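Local structure of iron-containing alcohol dehydrogenase (Ralstonia eutropha, 3JZD) at residues A202-I207 with F299-R304; A28-R33 with T152-P157; E181-R186 with A281-A286. The protein probably reduces maleylacetate to 3-oxoadipate with NADH or NADPH, as a homodimeric member of the iron-containing alcohol dehydrogenase family. All coordinates share one frame; numbering follows the deposited sequence.

Contact 1: A202-I207 with F299-R304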
loop_
_atom_site.group_PDB
_atom_site.type_symbol
_atom_site.label_atom_id
_atom_site.label_comp_id
_atom_site.label_asym_id
_atom_site.label_seq_id
_atom_site.Cartn_x
_atom_site.Cartn_y
_atom_site.Cartn_z
ATOM N N ALA A 202 9.374 -1.747 -12.647
ATOM C CA ALA A 202 9.750 -0.351 -12.827
ATOM C C ALA A 202 11.281 -0.192 -12.974
ATOM O O ALA A 202 11.769 0.501 -13.859
ATOM C CB ALA A 202 9.208 0.508 -11.678
ATOM N N LEU A 203 12.021 -0.823 -12.095
ATOM C CA LEU A 203 13.495 -0.761 -12.145
ATOM C C LEU A 203 14.083 -1.496 -13.339
ATOM O O LEU A 203 14.984 -1.021 -13.995
ATOM C CB LEU A 203 14.087 -1.274 -10.842
ATOM C CG LEU A 203 13.867 -0.281 -9.681
ATOM C CD1 LEU A 203 13.739 -0.971 -8.327
ATOM C CD2 LEU A 203 14.935 0.815 -9.682
ATOM N N ALA A 204 13.524 -2.644 -13.650
ATOM C CA ALA A 204 14.001 -3.413 -14.771
ATOM C C ALA A 204 13.873 -2.609 -16.055
ATOM O O ALA A 204 14.716 -2.759 -16.934
ATOM C CB ALA A 204 13.275 -4.735 -14.882
ATOM N N ALA A 205 12.833 -1.788 -16.170
ATOM C CA ALA A 205 12.668 -0.911 -17.318
ATOM C C ALA A 205 13.469 0.380 -17.164
ATOM O O ALA A 205 13.959 0.938 -18.142
ATOM C CB ALA A 205 11.196 -0.534 -17.499
ATOM N N GLY A 206 13.549 0.893 -15.955
ATOM C CA GLY A 206 14.275 2.121 -15.717
ATOM C C GLY A 206 15.794 2.038 -15.823
ATOM O O GLY A 206 16.434 3.011 -16.198
ATOM N N ILE A 207 16.390 0.895 -15.512
ATOM C CA ILE A 207 17.849 0.792 -15.571
ATOM C C ILE A 207 18.367 1.116 -16.974
ATOM O O ILE A 207 19.252 1.971 -17.127
ATOM C CB ILE A 207 18.357 -0.591 -15.073
ATOM C CG1 ILE A 207 18.278 -0.633 -13.547
ATOM C CG2 ILE A 207 19.801 -0.842 -15.561
ATOM C CD1 ILE A 207 18.234 -2.039 -12.911
ATOM N N PHE A 299 21.543 -11.053 -13.698
ATOM C CA PHE A 299 22.954 -11.010 -14.005
ATOM C C PHE A 299 23.158 -10.164 -15.252
ATOM O O PHE A 299 23.974 -9.255 -15.243
ATOM C CB PHE A 299 23.484 -12.395 -14.265
ATOM C CG PHE A 299 24.929 -12.428 -14.592
ATOM C CD1 PHE A 299 25.359 -12.237 -15.900
ATOM C CD2 PHE A 299 25.867 -12.693 -13.615
ATOM C CE1 PHE A 299 26.735 -12.294 -16.234
ATOM C CE2 PHE A 299 27.247 -12.760 -13.956
ATOM C CZ PHE A 299 27.661 -12.552 -15.251
ATOM N N ASP A 300 22.414 -10.474 -16.309
ATOM C CA ASP A 300 22.511 -9.710 -17.563
ATOM C C ASP A 300 22.140 -8.244 -17.388
ATOM O O ASP A 300 22.714 -7.381 -18.045
ATOM C CB ASP A 300 21.611 -10.276 -18.677
ATOM C CG ASP A 300 22.051 -11.606 -19.179
ATOM O OD1 ASP A 300 23.179 -12.041 -18.852
ATOM O OD2 ASP A 300 21.238 -12.261 -19.892
ATOM N N LEU A 301 21.163 -7.951 -16.543
ATOM C CA LEU A 301 20.745 -6.559 -16.333
ATOM C C LEU A 301 21.901 -5.748 -15.745
ATOM O O LEU A 301 22.094 -4.545 -16.075
ATOM C CB LEU A 301 19.549 -6.510 -15.373
ATOM C CG LEU A 301 18.757 -5.225 -15.155
ATOM C CD1 LEU A 301 18.242 -4.755 -16.511
ATOM C CD2 LEU A 301 17.614 -5.530 -14.168
ATOM N N ALA A 302 22.700 -6.412 -14.897
ATOM C CA ALA A 302 23.859 -5.759 -14.300
ATOM C C ALA A 302 24.948 -5.636 -15.342
ATOM O O ALA A 302 25.485 -4.548 -15.573
ATOM C CB ALA A 302 24.416 -6.553 -13.084
ATOM N N GLN A 303 25.273 -6.768 -15.954
ATOM C CA GLN A 303 26.390 -6.815 -16.872
ATOM C C GLN A 303 26.284 -5.918 -18.104
ATOM O O GLN A 303 27.229 -5.220 -18.440
ATOM C CB GLN A 303 26.643 -8.221 -17.348
ATOM C CG GLN A 303 28.080 -8.285 -17.867
ATOM C CD GLN A 303 28.392 -9.543 -18.559
ATOM O OE1 GLN A 303 27.580 -10.050 -19.331
ATOM N NE2 GLN A 303 29.600 -10.052 -18.338
ATOM N N ARG A 304 25.119 -5.943 -18.744
ATOM C CA ARG A 304 24.824 -5.160 -19.926
ATOM C C ARG A 304 24.963 -3.652 -19.670
ATOM O O ARG A 304 25.226 -2.891 -20.594
ATOM C CB ARG A 304 23.383 -5.480 -20.346
ATOM C CG ARG A 304 22.802 -4.679 -21.491
ATOM C CD ARG A 304 21.264 -5.021 -21.731
ATOM N NE ARG A 304 20.993 -6.461 -21.937
ATOM C CZ ARG A 304 20.279 -7.278 -21.134
ATOM N NH1 ARG A 304 19.637 -6.841 -20.000
ATOM N NH2 ARG A 304 20.179 -8.566 -21.511
#
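Leu301 reaches across from helix 294-304 and sets its branched end against Ile207 and Ala204 of helix 190-212. The apolar part comes first. Ile207 CD1 meets the fork of the leucine, 3.8 Å from Leu301 CD2 and 3.9 Å from Leu301 CG, the two side chains crossing at a slant. Leu301 holds CG opposite its own backbone N (chi1 -170°), which sends both methyls out from its helix toward the other one. Ala204 adds a looser touch, its CB lying 4.5 Å from Leu301 CD2. Between them these residues pack one helix against another in the all-helical C-terminal half of an iron-containing alcohol dehydrogenase, away from the NAD site. The closest pair of CA atoms, Ala204 CA and Leu301 CA, is 7.6 Å apart. One polar atom also takes part: Leu301 CD1 lies 4.1 Å from Ala204 O, a van der Waals approach. Beyond the pair, Ile207 also packs on Ala172 of helix 165-182 and on His305, whose ND1 is hydrogen-bonded to Leu301 O. Behind Leu301, Ala302 turns away to touch Leu173 of helix 165-182 and Thr262 of helix 257-272.

Contact 2: A28-R33 with T152-P157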
loop_
_atom_site.group_PDB
_atom_site.type_symbol
_atom_site.label_atom_id
_atom_site.label_comp_id
_atom_site.label_asym_id
_atom_site.label_seq_id
_atom_site.Cartn_x
_atom_site.Cartn_y
_atom_site.Cartn_z
ATOM N N ALA A 28 10.392 23.172 2.874
ATOM C CA ALA A 28 10.026 24.045 4.008
ATOM C C ALA A 28 8.598 23.767 4.429
ATOM O O ALA A 28 8.317 23.726 5.620
ATOM C CB ALA A 28 10.165 25.526 3.664
ATOM N N ALA A 29 7.704 23.619 3.443
ATOM C CA ALA A 29 6.278 23.323 3.689
ATOM C C ALA A 29 6.143 21.989 4.465
ATOM O O ALA A 29 5.306 21.881 5.338
ATOM C CB ALA A 29 5.445 23.269 2.367
ATOM N N GLU A 30 6.997 21.007 4.161
ATOM C CA GLU A 30 6.939 19.700 4.860
ATOM C C GLU A 30 7.446 19.734 6.292
ATOM O O GLU A 30 6.902 19.071 7.186
ATOM C CB GLU A 30 7.650 18.632 4.027
ATOM C CG GLU A 30 6.919 18.359 2.729
ATOM C CD GLU A 30 5.460 17.881 2.958
ATOM O OE1 GLU A 30 5.180 17.190 3.962
ATOM O OE2 GLU A 30 4.614 18.184 2.118
ATOM N N VAL A 31 8.493 20.505 6.522
ATOM C CA VAL A 31 8.980 20.754 7.884
ATOM C C VAL A 31 7.904 21.512 8.701
ATOM O O VAL A 31 7.614 21.133 9.851
ATOM C CB VAL A 31 10.337 21.515 7.842
ATOM C CG1 VAL A 31 10.734 22.075 9.202
ATOM C CG2 VAL A 31 11.450 20.555 7.298
ATOM N N GLU A 32 7.310 22.557 8.102
ATOM C CA GLU A 32 6.268 23.361 8.767
ATOM C C GLU A 32 5.092 22.463 9.118
ATOM O O GLU A 32 4.526 22.597 10.166
ATOM C CB GLU A 32 5.787 24.543 7.879
ATOM C CG GLU A 32 6.818 25.695 7.670
ATOM C CD GLU A 32 6.511 26.678 6.500
ATOM O OE1 GLU A 32 5.820 26.344 5.498
ATOM O OE2 GLU A 32 7.019 27.810 6.584
ATOM N N ARG A 33 4.772 21.511 8.248
ATOM C CA ARG A 33 3.642 20.598 8.452
ATOM C C ARG A 33 3.853 19.722 9.682
ATOM O O ARG A 33 2.928 19.398 10.389
ATOM C CB ARG A 33 3.468 19.765 7.183
ATOM C CG ARG A 33 2.185 19.021 7.065
ATOM C CD ARG A 33 2.032 18.396 5.669
ATOM N NE ARG A 33 0.692 17.790 5.559
ATOM C CZ ARG A 33 0.342 16.616 6.112
ATOM N NH1 ARG A 33 1.226 15.894 6.795
ATOM N NH2 ARG A 33 -0.899 16.149 5.984
ATOM N N THR A 152 8.175 11.809 6.678
ATOM C CA THR A 152 7.919 12.235 5.329
ATOM C C THR A 152 9.109 11.963 4.461
ATOM O O THR A 152 10.249 12.140 4.879
ATOM C CB THR A 152 7.569 13.732 5.318
ATOM O OG1 THR A 152 6.446 13.933 6.190
ATOM C CG2 THR A 152 7.258 14.280 3.871
ATOM N N VAL A 153 8.827 11.506 3.252
ATOM C CA VAL A 153 9.832 11.229 2.248
ATOM C C VAL A 153 9.464 12.129 1.065
ATOM O O VAL A 153 8.297 12.255 0.717
ATOM C CB VAL A 153 9.764 9.795 1.818
ATOM C CG1 VAL A 153 10.798 9.505 0.751
ATOM C CG2 VAL A 153 9.908 8.839 3.051
ATOM N N ILE A 154 10.463 12.806 0.511
ATOM C CA ILE A 154 10.307 13.662 -0.615
ATOM C C ILE A 154 11.151 13.055 -1.701
ATOM O O ILE A 154 12.396 13.030 -1.586
ATOM C CB ILE A 154 10.818 15.091 -0.316
ATOM C CG1 ILE A 154 9.983 15.709 0.796
ATOM C CG2 ILE A 154 10.842 15.937 -1.603
ATOM C CD1 ILE A 154 10.464 17.117 1.233
ATOM N N TYR A 155 10.494 12.516 -2.726
ATOM C CA TYR A 155 11.214 11.893 -3.831
ATOM C C TYR A 155 11.277 12.861 -4.974
ATOM O O TYR A 155 10.234 13.156 -5.563
ATOM C CB TYR A 155 10.518 10.628 -4.339
ATOM C CG TYR A 155 10.695 9.429 -3.482
ATOM C CD1 TYR A 155 11.948 8.849 -3.342
ATOM C CD2 TYR A 155 9.592 8.820 -2.868
ATOM C CE1 TYR A 155 12.127 7.715 -2.587
ATOM C CE2 TYR A 155 9.742 7.704 -2.098
ATOM C CZ TYR A 155 11.040 7.143 -1.976
ATOM O OH TYR A 155 11.234 6.035 -1.219
ATOM N N ASP A 156 12.483 13.335 -5.301
ATOM C CA ASP A 156 12.692 14.308 -6.371
ATOM C C ASP A 156 13.707 13.699 -7.342
ATOM O O ASP A 156 14.894 13.660 -7.053
ATOM C CB ASP A 156 13.229 15.652 -5.811
ATOM C CG ASP A 156 13.227 16.748 -6.829
ATOM O OD1 ASP A 156 13.110 16.438 -8.020
ATOM O OD2 ASP A 156 13.303 17.926 -6.447
ATOM N N PRO A 157 13.231 13.194 -8.489
ATOM C CA PRO A 157 14.120 12.614 -9.467
ATOM C C PRO A 157 15.200 13.576 -9.977
ATOM O O PRO A 157 16.213 13.117 -10.475
ATOM C CB PRO A 157 13.185 12.238 -10.594
ATOM C CG PRO A 157 12.052 13.155 -10.432
ATOM C CD PRO A 157 11.850 13.249 -8.983
HETATM O O HOH W 1 5.741 16.772 6.334
#
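Glu30 bends over the side chains of Thr152 and Ile154, crossing the threonine at about a right angle and the isoleucine at a slant. The bend comes at chi2 (-59°): it folds the carboxylate back, so that Glu30 OE1 comes within 3.6 Å of Thr152 CG2 while the middle of the chain, Glu30 CG, rests 4.0 Å from Ile154 CD1. Thr152 presents two different groups to the helix. Its methyl packs against the carboxylate, and its hydroxyl, with OG1 4.1 Å from Glu30 OE1, is joined to the glutamate through a single water. That water accepts from Thr152 OG1 at 2.9 Å and donates both to Glu30 OE1, at 2.5 Å, and to the backbone Glu30 O, at 2.7 Å. It thereby ties the folded side chain to its own helix as well as to the strand. Glu30 OE1 also takes a salt bridge from Arg16 NE, which should favour the ionised carboxylate in this buried place. The contact lays helix 27-33 on the parallel sheet of the N-terminal, dinucleotide-binding half of the protein. Strand 152-155 runs there between strands 8-19 and 116-120, with Glu30 also touching Val18 of the first and Ile154 touching Val117 of the second.

Contact 3: E181-R186 with A281-A286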
loop_
_atom_site.group_PDB
_atom_site.type_symbol
_atom_site.label_atom_id
_atom_site.label_comp_id
_atom_site.label_asym_id
_atom_site.label_seq_id
_atom_site.Cartn_x
_atom_site.Cartn_y
_atom_site.Cartn_z
ATOM N N GLU A 181 13.386 -11.045 -2.718
ATOM C CA GLU A 181 13.257 -11.839 -1.486
ATOM C C GLU A 181 11.943 -11.633 -0.780
ATOM O O GLU A 181 11.427 -12.543 -0.112
ATOM C CB GLU A 181 14.436 -11.590 -0.489
ATOM C CG GLU A 181 15.770 -12.012 -1.016
ATOM C CD GLU A 181 16.681 -12.550 0.063
ATOM O OE1 GLU A 181 17.049 -11.790 1.021
ATOM O OE2 GLU A 181 17.028 -13.747 -0.092
ATOM N N GLY A 182 11.374 -10.442 -0.914
ATOM C CA GLY A 182 10.050 -10.177 -0.389
ATOM C C GLY A 182 9.031 -11.162 -0.968
ATOM O O GLY A 182 8.129 -11.631 -0.280
ATOM N N LEU A 183 9.189 -11.494 -2.243
ATOM C CA LEU A 183 8.262 -12.411 -2.872
ATOM C C LEU A 183 8.295 -13.791 -2.237
ATOM O O LEU A 183 7.365 -14.537 -2.399
ATOM C CB LEU A 183 8.515 -12.477 -4.384
ATOM C CG LEU A 183 8.084 -11.243 -5.152
ATOM C CD1 LEU A 183 8.774 -11.163 -6.528
ATOM C CD2 LEU A 183 6.558 -11.255 -5.271
ATOM N N TYR A 184 9.399 -14.195 -1.608
ATOM C CA TYR A 184 9.415 -15.502 -0.977
ATOM C C TYR A 184 9.578 -15.471 0.533
ATOM O O TYR A 184 9.906 -16.468 1.151
ATOM C CB TYR A 184 10.431 -16.411 -1.640
ATOM C CG TYR A 184 11.879 -15.979 -1.688
ATOM C CD1 TYR A 184 12.674 -16.020 -0.556
ATOM C CD2 TYR A 184 12.500 -15.673 -2.909
ATOM C CE1 TYR A 184 14.029 -15.697 -0.630
ATOM C CE2 TYR A 184 13.854 -15.366 -2.979
ATOM C CZ TYR A 184 14.601 -15.389 -1.845
ATOM O OH TYR A 184 15.931 -15.119 -1.903
ATOM N N ALA A 185 9.281 -14.323 1.123
ATOM C CA ALA A 185 9.420 -14.134 2.543
ATOM C C ALA A 185 8.552 -15.123 3.266
ATOM O O ALA A 185 7.495 -15.490 2.801
ATOM C CB ALA A 185 8.994 -12.739 2.948
ATOM N N ARG A 186 9.000 -15.519 4.439
ATOM C CA ARG A 186 8.217 -16.411 5.237
ATOM C C ARG A 186 6.887 -15.760 5.559
ATOM O O ARG A 186 5.889 -16.437 5.683
ATOM C CB ARG A 186 8.982 -16.702 6.505
ATOM C CG ARG A 186 8.381 -17.735 7.354
ATOM C CD ARG A 186 9.148 -17.736 8.634
ATOM N NE ARG A 186 8.763 -18.872 9.435
ATOM C CZ ARG A 186 9.389 -19.220 10.548
ATOM N NH1 ARG A 186 10.417 -18.492 10.993
ATOM N NH2 ARG A 186 8.984 -20.297 11.216
ATOM N N ALA A 281 9.061 -17.289 -11.004
ATOM C CA ALA A 281 8.199 -16.955 -12.130
ATOM C C ALA A 281 7.696 -15.485 -12.108
ATOM O O ALA A 281 7.531 -14.868 -13.149
ATOM C CB ALA A 281 7.014 -17.957 -12.256
ATOM N N ARG A 282 7.426 -14.939 -10.932
ATOM C CA ARG A 282 7.027 -13.546 -10.811
ATOM C C ARG A 282 8.216 -12.633 -11.054
ATOM O O ARG A 282 8.074 -11.610 -11.701
ATOM C CB ARG A 282 6.364 -13.241 -9.462
ATOM C CG ARG A 282 5.042 -13.996 -9.302
ATOM C CD ARG A 282 4.300 -13.717 -8.041
ATOM N NE ARG A 282 3.764 -12.349 -8.006
ATOM C CZ ARG A 282 2.911 -11.911 -7.083
ATOM N NH1 ARG A 282 2.517 -12.736 -6.112
ATOM N NH2 ARG A 282 2.445 -10.659 -7.137
ATOM N N ILE A 283 9.397 -12.998 -10.577
ATOM C CA ILE A 283 10.544 -12.166 -10.853
ATOM C C ILE A 283 10.848 -12.163 -12.360
ATOM O O ILE A 283 11.197 -11.131 -12.924
ATOM C CB ILE A 283 11.742 -12.621 -10.073
ATOM C CG1 ILE A 283 11.505 -12.373 -8.562
ATOM C CG2 ILE A 283 12.995 -11.930 -10.609
ATOM C CD1 ILE A 283 12.548 -13.099 -7.675
ATOM N N ARG A 284 10.706 -13.317 -12.999
ATOM C CA ARG A 284 10.959 -13.468 -14.440
ATOM C C ARG A 284 10.006 -12.630 -15.269
ATOM O O ARG A 284 10.439 -11.921 -16.186
ATOM C CB ARG A 284 10.869 -14.925 -14.847
ATOM C CG ARG A 284 12.058 -15.710 -14.306
ATOM C CD ARG A 284 11.911 -17.233 -14.420
ATOM N NE ARG A 284 11.470 -17.643 -15.746
ATOM C CZ ARG A 284 10.448 -18.459 -16.009
ATOM N NH1 ARG A 284 9.748 -19.055 -15.040
ATOM N NH2 ARG A 284 10.142 -18.695 -17.271
ATOM N N ARG A 285 8.723 -12.685 -14.910
ATOM C CA ARG A 285 7.695 -11.895 -15.583
ATOM C C ARG A 285 8.006 -10.417 -15.439
ATOM O O ARG A 285 7.903 -9.677 -16.402
ATOM C CB ARG A 285 6.321 -12.193 -14.986
ATOM C CG ARG A 285 5.168 -11.509 -15.685
ATOM C CD ARG A 285 3.810 -12.025 -15.204
ATOM N NE ARG A 285 3.605 -11.801 -13.771
ATOM C CZ ARG A 285 2.573 -12.270 -13.060
ATOM N NH1 ARG A 285 1.623 -13.004 -13.641
ATOM N NH2 ARG A 285 2.483 -12.019 -11.753
ATOM N N ALA A 286 8.388 -9.978 -14.242
ATOM C CA ALA A 286 8.639 -8.562 -14.022
ATOM C C ALA A 286 9.941 -8.057 -14.712
ATOM O O ALA A 286 10.085 -6.869 -14.993
ATOM C CB ALA A 286 8.650 -8.268 -12.510
#
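Leu183, in the turn Gly182-Ala185, splits its two methyls between Ile283 and Arg282 of helix 277-287. It has the most surface buried here. Leu183 CD1 goes to the isoleucine, 3.6 Å from Ile283 CG1, the side chains slanting across each other. The other methyl, Leu183 CD2, sits over one face of the Arg282 guanidinium, toward its rim, and is 4.1 Å from Arg282 NE. The helical C-terminal half of the enzyme thus uses a type I beta turn at the end of the 165-182 region to pack on the flank of helix 277-287.

Ile283, buried, continues the apolar surface to Ala294 and Leu298 of helix 294-304. Arg282 is partly exposed; a bend at chi3 (69°) brings its planar end under the leucine methyl, and Arg282 NE forms a salt bridge with Glu197 OE1 on helix 190-212, which fixes the guanidinium where the methyl covers it. Beside the leucine, Glu181 CA lies over the centre of the Tyr184 ring, 3.8 Å from its plane, and Tyr184 OH donates to the anti lone pair of Glu181 OE2 at 2.5 Å.

How the contacts relate
Contacts 1 and 3 are close neighbours in the helical C-terminal half: their centres lie about 16 Å apart and they touch where Ala204 CB packs 3.8 Å from Ala286 O. Helix 190-212 serves both, carrying one side of contact 1 and, through Glu197, holding the arginine of contact 3; helix 294-304 likewise meets Ile283. Contact 2 stands apart, about 29 Å from contact 1 and 32 Å from contact 3 between centres, on the parallel sheet of the N-terminal half. Contacts 1 and 2 are buried, the first by apolar packing, the second round a buried carboxylate and a bridging water. Contact 3, partly buried, mixes apolar packing with a charged group.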